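Local coordinates for protein glycosyltransferase (duf1792) (Streptococcus sanguinis, PDB 5V4A) that binds UDP through its GT-D-type glycosyltransferase domain and probably transfers sugars onto a serine-rich repeat adhesin exported by the accessory Sec system, at residues 8-11 with 12-15; 51-54 with 55-58; 85-89 with 90-94; 96-99 with 100-103. One frame throughout, in Å; residues are numbered along the deposited sequence.

Contact 1: residues 8-11 with 12-15; sequences VLSI and NQSL
Ser10 and Gln13 bond to each other in both directions, each side chain serving the other's backbone. Gln13 N gives its hydrogen to Ser10 OG at 3.1 Å, while Ser10 N points almost straight (170°) at Gln13 OE1, 3.2 Å away, meeting a lone pair in the plane of the amide. A chi1 of 63°, between the backbone N and the carbonyl carbon, turns Ser10 OG forward to the N-H of Gln13. This reciprocal pair is a capping box at the start of helix 11-21: serine is short enough to take the N-cap, and glutamine long enough to reach back to it. Ser10 O accepts twice from Ser14, one turn on: from OG at 2.8 Å and from N at 2.9 Å, which reach it from opposite faces of the carbonyl plane. Ser14 OG in turn accepts from Ser111 N. Leu9 lays its CB against Ser14 OG and its CD2 near Gln13 OE1, crossing the glutamine chain at about a right angle and giving the box an apolar flank. Ile11 and Leu15 run side by side, CG2 to CD1 at 3.8 Å, branched residues suited to the face that meets helix 127-138 at Tyr130 and Leu134.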
# COMPACT_ATOMS: atom_id res chain seq x y z
N VAL A 8 2.24 -21.20 2.59
CA VAL A 8 2.31 -20.10 1.63
C VAL A 8 1.73 -18.85 2.27
O VAL A 8 0.64 -18.89 2.86
CB VAL A 8 1.54 -20.43 0.33
CG1 VAL A 8 1.76 -19.34 -0.68
CG2 VAL A 8 1.95 -21.81 -0.21
N LEU A 9 2.46 -17.74 2.17
CA LEU A 9 1.95 -16.46 2.68
C LEU A 9 0.78 -15.96 1.85
O LEU A 9 0.63 -16.29 0.67
CB LEU A 9 3.04 -15.40 2.66
CG LEU A 9 4.29 -15.62 3.50
CD1 LEU A 9 5.14 -14.36 3.42
CD2 LEU A 9 3.88 -15.90 4.91
N SER A 10 -0.05 -15.13 2.47
CA SER A 10 -1.07 -14.39 1.74
C SER A 10 -0.41 -13.32 0.86
O SER A 10 0.78 -13.03 0.96
CB SER A 10 -2.05 -13.73 2.71
OG SER A 10 -1.39 -12.78 3.54
N ILE A 11 -1.23 -12.72 -0.02
CA ILE A 11 -0.77 -11.55 -0.78
C ILE A 11 -0.36 -10.42 0.15
O ILE A 11 0.63 -9.72 -0.09
CB ILE A 11 -1.87 -11.10 -1.76
CG1 ILE A 11 -2.01 -12.11 -2.90
CG2 ILE A 11 -1.55 -9.72 -2.29
CD1 ILE A 11 -3.20 -11.84 -3.79
N ASN A 12 -1.15 -10.17 1.20
CA ASN A 12 -0.80 -9.10 2.13
C ASN A 12 0.56 -9.37 2.76
O ASN A 12 1.43 -8.49 2.80
CB ASN A 12 -1.87 -8.97 3.21
CG ASN A 12 -2.80 -7.80 2.99
OD1 ASN A 12 -2.44 -6.80 2.37
ND2 ASN A 12 -4.01 -7.92 3.50
N GLN A 13 0.78 -10.59 3.22
CA GLN A 13 2.03 -10.91 3.89
C GLN A 13 3.21 -10.90 2.93
O GLN A 13 4.32 -10.49 3.30
CB GLN A 13 1.91 -12.25 4.60
CG GLN A 13 1.05 -12.22 5.85
CD GLN A 13 0.71 -13.60 6.36
OE1 GLN A 13 0.51 -14.53 5.59
NE2 GLN A 13 0.65 -13.74 7.68
N SER A 14 3.00 -11.35 1.68
CA SER A 14 4.09 -11.38 0.70
C SER A 14 4.51 -9.97 0.31
O SER A 14 5.71 -9.66 0.26
CB SER A 14 3.67 -12.17 -0.54
OG SER A 14 3.26 -13.47 -0.21
N LEU A 15 3.54 -9.11 -0.01
CA LEU A 15 3.86 -7.73 -0.37
C LEU A 15 4.57 -7.01 0.79
O LEU A 15 5.58 -6.33 0.58
CB LEU A 15 2.58 -6.97 -0.79
CG LEU A 15 1.98 -7.44 -2.13
CD1 LEU A 15 0.70 -6.68 -2.39
CD2 LEU A 15 2.97 -7.25 -3.26

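Contact 2: residues 51-54 with 55-58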
# COMPACT_ATOMS: atom_id res chain seq x y z
N SER A 51 13.35 -26.65 -17.62
CA SER A 51 12.55 -27.38 -16.64
C SER A 51 13.39 -27.81 -15.44
O SER A 51 12.93 -27.70 -14.29
CB SER A 51 11.92 -28.61 -17.30
OG SER A 51 10.93 -28.22 -18.22
N ALA A 52 14.61 -28.28 -15.68
CA ALA A 52 15.48 -28.66 -14.57
C ALA A 52 15.85 -27.45 -13.74
O ALA A 52 15.98 -27.53 -12.51
CB ALA A 52 16.73 -29.37 -15.10
N ARG A 53 16.05 -26.31 -14.41
CA ARG A 53 16.36 -25.08 -13.69
C ARG A 53 15.16 -24.59 -12.88
O ARG A 53 15.34 -24.05 -11.78
CB ARG A 53 16.81 -24.00 -14.67
CG ARG A 53 17.35 -22.75 -13.99
CD ARG A 53 18.67 -22.99 -13.27
NE ARG A 53 19.32 -21.73 -12.91
CZ ARG A 53 20.37 -21.63 -12.11
NH1 ARG A 53 20.91 -22.72 -11.57
NH2 ARG A 53 20.90 -20.45 -11.84
N LEU A 54 13.94 -24.75 -13.40
CA LEU A 54 12.78 -24.31 -12.63
C LEU A 54 12.59 -25.17 -11.39
O LEU A 54 12.33 -24.66 -10.29
CB LEU A 54 11.52 -24.34 -13.49
CG LEU A 54 11.44 -23.45 -14.71
CD1 LEU A 54 10.18 -23.80 -15.51
CD2 LEU A 54 11.44 -21.98 -14.31
N ARG A 55 12.70 -26.49 -11.56
CA ARG A 55 12.61 -27.40 -10.43
C ARG A 55 13.65 -27.07 -9.38
O ARG A 55 13.38 -27.13 -8.18
CB ARG A 55 12.78 -28.83 -10.93
CG ARG A 55 12.54 -29.92 -9.91
CD ARG A 55 12.66 -31.24 -10.60
NE ARG A 55 13.94 -31.32 -11.31
CZ ARG A 55 14.21 -32.21 -12.26
NH1 ARG A 55 13.29 -33.09 -12.64
NH2 ARG A 55 15.40 -32.20 -12.85
N GLU A 56 14.84 -26.65 -9.82
CA GLU A 56 15.90 -26.34 -8.86
C GLU A 56 15.56 -25.12 -8.03
O GLU A 56 15.80 -25.10 -6.82
CB GLU A 56 17.23 -26.13 -9.58
CG GLU A 56 18.39 -26.08 -8.61
CD GLU A 56 19.72 -25.73 -9.24
OE1 GLU A 56 19.81 -25.64 -10.48
OE2 GLU A 56 20.67 -25.49 -8.46
N ILE A 57 15.02 -24.08 -8.67
CA ILE A 57 14.70 -22.85 -7.96
C ILE A 57 13.51 -23.06 -7.03
O ILE A 57 13.49 -22.54 -5.90
CB ILE A 57 14.45 -21.72 -8.97
CG1 ILE A 57 15.69 -21.46 -9.83
CG2 ILE A 57 14.07 -20.44 -8.28
CD1 ILE A 57 15.37 -20.57 -11.04
N MET A 58 12.52 -23.86 -7.47
CA MET A 58 11.33 -24.14 -6.67
C MET A 58 11.67 -24.75 -5.32
O MET A 58 10.90 -24.59 -4.36
CB MET A 58 10.39 -25.08 -7.41
CG MET A 58 9.70 -24.49 -8.61
SD MET A 58 8.61 -25.69 -9.41
CE MET A 58 7.61 -26.17 -8.01
O HOH W 1 18.95 -26.69 -12.74
O HOH W 2 16.69 -29.86 -11.04
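Ala52 O is gripped by three donors: the backbone N of Glu56 at 3.1 Å and two waters. The closer water gives a hydrogen to Ala52 O at 2.8 Å and accepts one from Arg55 NE, lying in the plane of the guanidinium at its edge; the other binds Ala52 O only weakly but donates to Glu56 OE1 at 2.6 Å. Arg55 is thus tied through water to this carbonyl, Glu56 more weakly, and the small alanine side chain does not screen the oxygen from either water. Arg55 gets there by folding at chi3 (54°), which brings NH2 within 3.9 Å of Ala52 CB. The backbone is the regular i to i+4 pattern of helix 48-58, a helix of the GT-D-type domain packed against helices 30-36 and 201-213, and on it Arg53 and Glu56 form an i to i+3 salt bridge. Arg53 NH1 meets Glu56 OE1 at 3.3 Å with a bent N-H (137°), coming from above the carboxylate plane, and the two flat groups stand 74° apart. It is therefore a loose pairing, and Arg53 has a second anionic partner, Asp210 on helix 201-213, which its NH2 engages. Arg53 CG also passes Ile57 CD1 at 4.2 Å, its aliphatic part covering an apolar neighbour while its charge lies farther out. On the buried side, Leu54 packs against Leu35 and against UDP-binding Lys205, and Met58 lays its flexible chain on Met33 and Phe28.

Contact 3: residues 85-89 with 90-94; sequences QNFWS and LNHLP
The Trp88 indole has Phe87 CE2 over the centre of one face, 3.6 Å above its plane, so that Phe87 turns its ring edge to the indole; His92 CD2 lies at the edge of Trp88, 3.3 Å from CZ3. The second meeting is an offset edge-to-face pair: the six-membered ring of Trp88 directs its edge toward the imidazole face, with the planes at 87°. Phe87 and His92 are nearly parallel but slid so far apart that they barely overlap, and Phe87 CE2 touches His92 CB instead. Asn91 ND2 approaches CD1 of Phe87 at 3.7 Å, its amide turned almost perpendicular to the ring. The three rings form an aromatic cluster, which coincides with an unusual backbone. A wider pi-type turn sends His92 N to Phe87 O at 2.8 Å and Leu93 N to Trp88 O at 2.9 Å, both i to i+5, and His92 comes beside both Phe87 and Trp88. Pro94, which has no N-H to give, suits the kink that follows, and its CG rests on Ser89 O. His92 NE2 is hydrogen-bonded to Tyr100 OH farther along the helix. Helix 82-103 connects strands 66-70 and 110-111 in a beta-alpha-beta unit; there the cluster faces Asp30 and Met33 of helix 30-36, while Trp88 also lies on Pro71 and Val73 in the loop after strand 66-70.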
# COMPACT_ATOMS: atom_id res chain seq x y z
N GLN A 85 -11.43 -22.38 -8.25
CA GLN A 85 -11.54 -23.52 -7.35
C GLN A 85 -11.56 -24.82 -8.13
O GLN A 85 -10.89 -25.79 -7.77
CB GLN A 85 -12.81 -23.39 -6.51
CG GLN A 85 -12.88 -22.17 -5.64
CD GLN A 85 -14.11 -22.19 -4.76
OE1 GLN A 85 -14.31 -23.12 -3.98
NE2 GLN A 85 -14.95 -21.17 -4.89
N ASN A 86 -12.35 -24.86 -9.21
CA ASN A 86 -12.45 -26.07 -10.02
C ASN A 86 -11.13 -26.41 -10.69
O ASN A 86 -10.78 -27.58 -10.84
CB ASN A 86 -13.57 -25.91 -11.05
CG ASN A 86 -14.95 -25.98 -10.43
OD1 ASN A 86 -15.19 -26.71 -9.47
ND2 ASN A 86 -15.88 -25.18 -10.96
N PHE A 87 -10.38 -25.39 -11.12
CA PHE A 87 -9.11 -25.65 -11.80
C PHE A 87 -8.08 -26.26 -10.86
O PHE A 87 -7.47 -27.29 -11.18
CB PHE A 87 -8.54 -24.37 -12.42
CG PHE A 87 -7.10 -24.53 -12.85
CD1 PHE A 87 -6.79 -25.24 -14.00
CD2 PHE A 87 -6.07 -24.00 -12.09
CE1 PHE A 87 -5.45 -25.41 -14.39
CE2 PHE A 87 -4.75 -24.16 -12.47
CZ PHE A 87 -4.44 -24.86 -13.62
N TRP A 88 -7.84 -25.62 -9.71
CA TRP A 88 -6.82 -26.12 -8.79
C TRP A 88 -7.24 -27.44 -8.17
O TRP A 88 -6.43 -28.37 -8.06
CB TRP A 88 -6.55 -25.08 -7.70
CG TRP A 88 -5.95 -23.81 -8.21
CD1 TRP A 88 -6.56 -22.59 -8.27
CD2 TRP A 88 -4.62 -23.62 -8.70
NE1 TRP A 88 -5.70 -21.66 -8.79
CE2 TRP A 88 -4.50 -22.26 -9.05
CE3 TRP A 88 -3.53 -24.46 -8.88
CZ2 TRP A 88 -3.32 -21.73 -9.58
CZ3 TRP A 88 -2.35 -23.92 -9.40
CH2 TRP A 88 -2.26 -22.58 -9.75
N SER A 89 -8.51 -27.55 -7.75
CA SER A 89 -8.93 -28.66 -6.91
C SER A 89 -9.29 -29.91 -7.70
O SER A 89 -9.24 -31.01 -7.14
CB SER A 89 -10.13 -28.23 -6.05
OG SER A 89 -10.99 -29.31 -5.77
N LEU A 90 -9.65 -29.78 -8.97
CA LEU A 90 -10.02 -30.92 -9.78
C LEU A 90 -9.10 -31.15 -10.97
O LEU A 90 -9.22 -32.19 -11.63
CB LEU A 90 -11.47 -30.77 -10.28
CG LEU A 90 -12.50 -30.60 -9.17
CD1 LEU A 90 -13.89 -30.46 -9.75
CD2 LEU A 90 -12.45 -31.79 -8.23
N ASN A 91 -8.18 -30.23 -11.25
CA ASN A 91 -7.28 -30.33 -12.40
C ASN A 91 -5.82 -30.28 -11.98
O ASN A 91 -5.08 -31.24 -12.25
CB ASN A 91 -7.62 -29.24 -13.42
CG ASN A 91 -6.98 -29.47 -14.77
OD1 ASN A 91 -6.41 -30.54 -15.02
ND2 ASN A 91 -7.12 -28.50 -15.66
N HIS A 92 -5.37 -29.21 -11.34
CA HIS A 92 -3.94 -29.06 -11.10
C HIS A 92 -3.45 -29.96 -9.97
O HIS A 92 -2.55 -30.78 -10.15
CB HIS A 92 -3.61 -27.60 -10.80
CG HIS A 92 -2.15 -27.30 -10.84
ND1 HIS A 92 -1.43 -27.28 -12.02
CD2 HIS A 92 -1.26 -27.02 -9.86
CE1 HIS A 92 -0.17 -26.99 -11.76
NE2 HIS A 92 -0.04 -26.83 -10.45
N LEU A 93 -4.03 -29.80 -8.78
CA LEU A 93 -3.57 -30.50 -7.59
C LEU A 93 -3.80 -32.01 -7.68
O LEU A 93 -2.98 -32.77 -7.14
CB LEU A 93 -4.24 -29.92 -6.34
CG LEU A 93 -3.74 -28.51 -6.00
CD1 LEU A 93 -4.55 -27.91 -4.88
CD2 LEU A 93 -2.26 -28.53 -5.63
N PRO A 94 -4.89 -32.49 -8.29
CA PRO A 94 -4.95 -33.93 -8.58
C PRO A 94 -3.73 -34.47 -9.31
O PRO A 94 -3.22 -35.53 -8.95
CB PRO A 94 -6.23 -34.05 -9.41
CG PRO A 94 -7.11 -32.98 -8.85
CD PRO A 94 -6.21 -31.84 -8.47

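Contact 4: residues 96-99 with 100-103; sequences FLEK and YKNI
Phe96 meets Tyr100 one turn later, its CB lying 4.0 Å from Tyr100 CE2, while the phenyl ring itself leads off toward Met33 on helix 30-36. Phe96 O takes the hydrogen of Tyr100 N at 3.0 Å and also has Tyr100 CD2 close by, because the tyrosine ring leans back along the helix. Next comes Leu97, whose CD1 touches the aliphatic CG of Lys101 at 4.1 Å as the two chains cross at a slant; a lysine can cover a leucine here and still carry its charge outward. Glu98 is the polar centre of the segment, though its chain is poorly ordered. Bent at chi2 (67°), it swings OE2 round, as modelled, to Lys101 NZ, 2.9 Å away, in an i to i+3 salt bridge that reaches the syn side of the carboxylate, 35° out of its plane. The carbonyl of the same residue is held more firmly: Asn102 ND2 gives a hydrogen to Glu98 O at 2.8 Å and 161°, with the acceptor in the amide plane, whereas the bond from Asn102 N is weak. Asparagine is short enough to fold back onto the preceding turn in this way. Lys99 contributes mainly its backbone, Lys99 O accepting from Ile103 N at 2.8 Å, and Ile103 CG1 packs over that carbonyl before its side chain meets Met58. The result is an amphipathic last turn whose inner side meets helices 30-36 and 48-58, at the end of the helical link of the beta-alpha-beta unit that leads to strand 110-111.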
# COMPACT_ATOMS: atom_id res chain seq x y z
N PHE A 96 -0.56 -32.85 -9.68
CA PHE A 96 0.79 -32.45 -9.28
C PHE A 96 1.00 -32.26 -7.78
O PHE A 96 2.06 -31.77 -7.39
CB PHE A 96 1.19 -31.16 -10.01
CG PHE A 96 1.09 -31.24 -11.50
CD1 PHE A 96 1.71 -32.26 -12.20
CD2 PHE A 96 0.38 -30.28 -12.21
CE1 PHE A 96 1.62 -32.34 -13.58
CE2 PHE A 96 0.28 -30.35 -13.59
CZ PHE A 96 0.90 -31.39 -14.28
N LEU A 97 0.03 -32.61 -6.93
CA LEU A 97 0.20 -32.33 -5.51
C LEU A 97 1.42 -33.06 -4.95
O LEU A 97 2.20 -32.48 -4.18
CB LEU A 97 -1.05 -32.71 -4.72
CG LEU A 97 -0.89 -32.56 -3.20
CD1 LEU A 97 -0.46 -31.15 -2.81
CD2 LEU A 97 -2.16 -32.96 -2.46
N GLU A 98 1.60 -34.33 -5.33
CA GLU A 98 2.74 -35.09 -4.84
C GLU A 98 4.06 -34.57 -5.39
O GLU A 98 5.10 -34.76 -4.75
CB GLU A 98 2.56 -36.57 -5.18
CG GLU A 98 3.51 -37.52 -4.44
CD GLU A 98 3.25 -37.57 -2.95
OE1 GLU A 98 4.21 -37.78 -2.18
OE2 GLU A 98 2.08 -37.41 -2.54
N LYS A 99 4.04 -33.89 -6.54
CA LYS A 99 5.25 -33.24 -7.02
C LYS A 99 5.56 -32.00 -6.20
O LYS A 99 6.72 -31.76 -5.83
CB LYS A 99 5.11 -32.87 -8.50
CG LYS A 99 5.30 -34.05 -9.46
CD LYS A 99 5.66 -33.60 -10.87
CE LYS A 99 5.65 -34.79 -11.82
NZ LYS A 99 6.71 -35.76 -11.42
N TYR A 100 4.54 -31.20 -5.89
CA TYR A 100 4.75 -30.04 -5.02
C TYR A 100 5.35 -30.46 -3.68
O TYR A 100 6.34 -29.87 -3.23
CB TYR A 100 3.44 -29.29 -4.80
CG TYR A 100 3.02 -28.40 -5.95
CD1 TYR A 100 3.72 -27.24 -6.23
CD2 TYR A 100 1.92 -28.71 -6.74
CE1 TYR A 100 3.34 -26.41 -7.28
CE2 TYR A 100 1.54 -27.90 -7.79
CZ TYR A 100 2.25 -26.75 -8.06
OH TYR A 100 1.87 -25.92 -9.10
N LYS A 101 4.77 -31.47 -3.04
CA LYS A 101 5.29 -31.92 -1.76
C LYS A 101 6.70 -32.49 -1.89
O LYS A 101 7.50 -32.40 -0.94
CB LYS A 101 4.34 -32.95 -1.13
CG LYS A 101 2.97 -32.39 -0.85
CD LYS A 101 2.03 -33.39 -0.21
CE LYS A 101 2.04 -34.73 -0.93
NZ LYS A 101 1.04 -35.70 -0.38
N ASN A 102 7.04 -33.06 -3.04
CA ASN A 102 8.38 -33.63 -3.22
C ASN A 102 9.43 -32.56 -3.48
O ASN A 102 10.55 -32.64 -2.96
CB ASN A 102 8.37 -34.67 -4.34
CG ASN A 102 8.25 -36.08 -3.82
OD1 ASN A 102 9.23 -36.65 -3.32
ND2 ASN A 102 7.06 -36.65 -3.91
N ILE A 103 9.10 -31.56 -4.30
CA ILE A 103 10.08 -30.53 -4.65
C ILE A 103 10.12 -29.44 -3.58
O ILE A 103 11.20 -28.95 -3.21
CB ILE A 103 9.76 -29.92 -6.03
CG1 ILE A 103 9.74 -30.99 -7.13
CG2 ILE A 103 10.77 -28.82 -6.36
CD1 ILE A 103 9.05 -30.53 -8.41

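Contacts 3 and 4 are successive parts of helix 82-103, where His92 and Tyr100, probably hydrogen-bonded, connect them; contact 2 lies on helix 48-58 and touches contact 4 where Ile103 rests on Met58 and Arg55. Contact 1 stands apart from all three, about 8 Å from contact 4 at the nearest atoms. Contact 3 lies mostly at the surface, yet its buried Trp88 and His92 gather with Phe87 into an aromatic cluster. Contacts 1, 2 and 4 are partly buried: contact 1 satisfies a helix start with serine and glutamine, while contacts 2 and 4 pair an outer salt bridge with an apolar inner side. In contact 2, waters also bridge side chains to a backbone carbonyl.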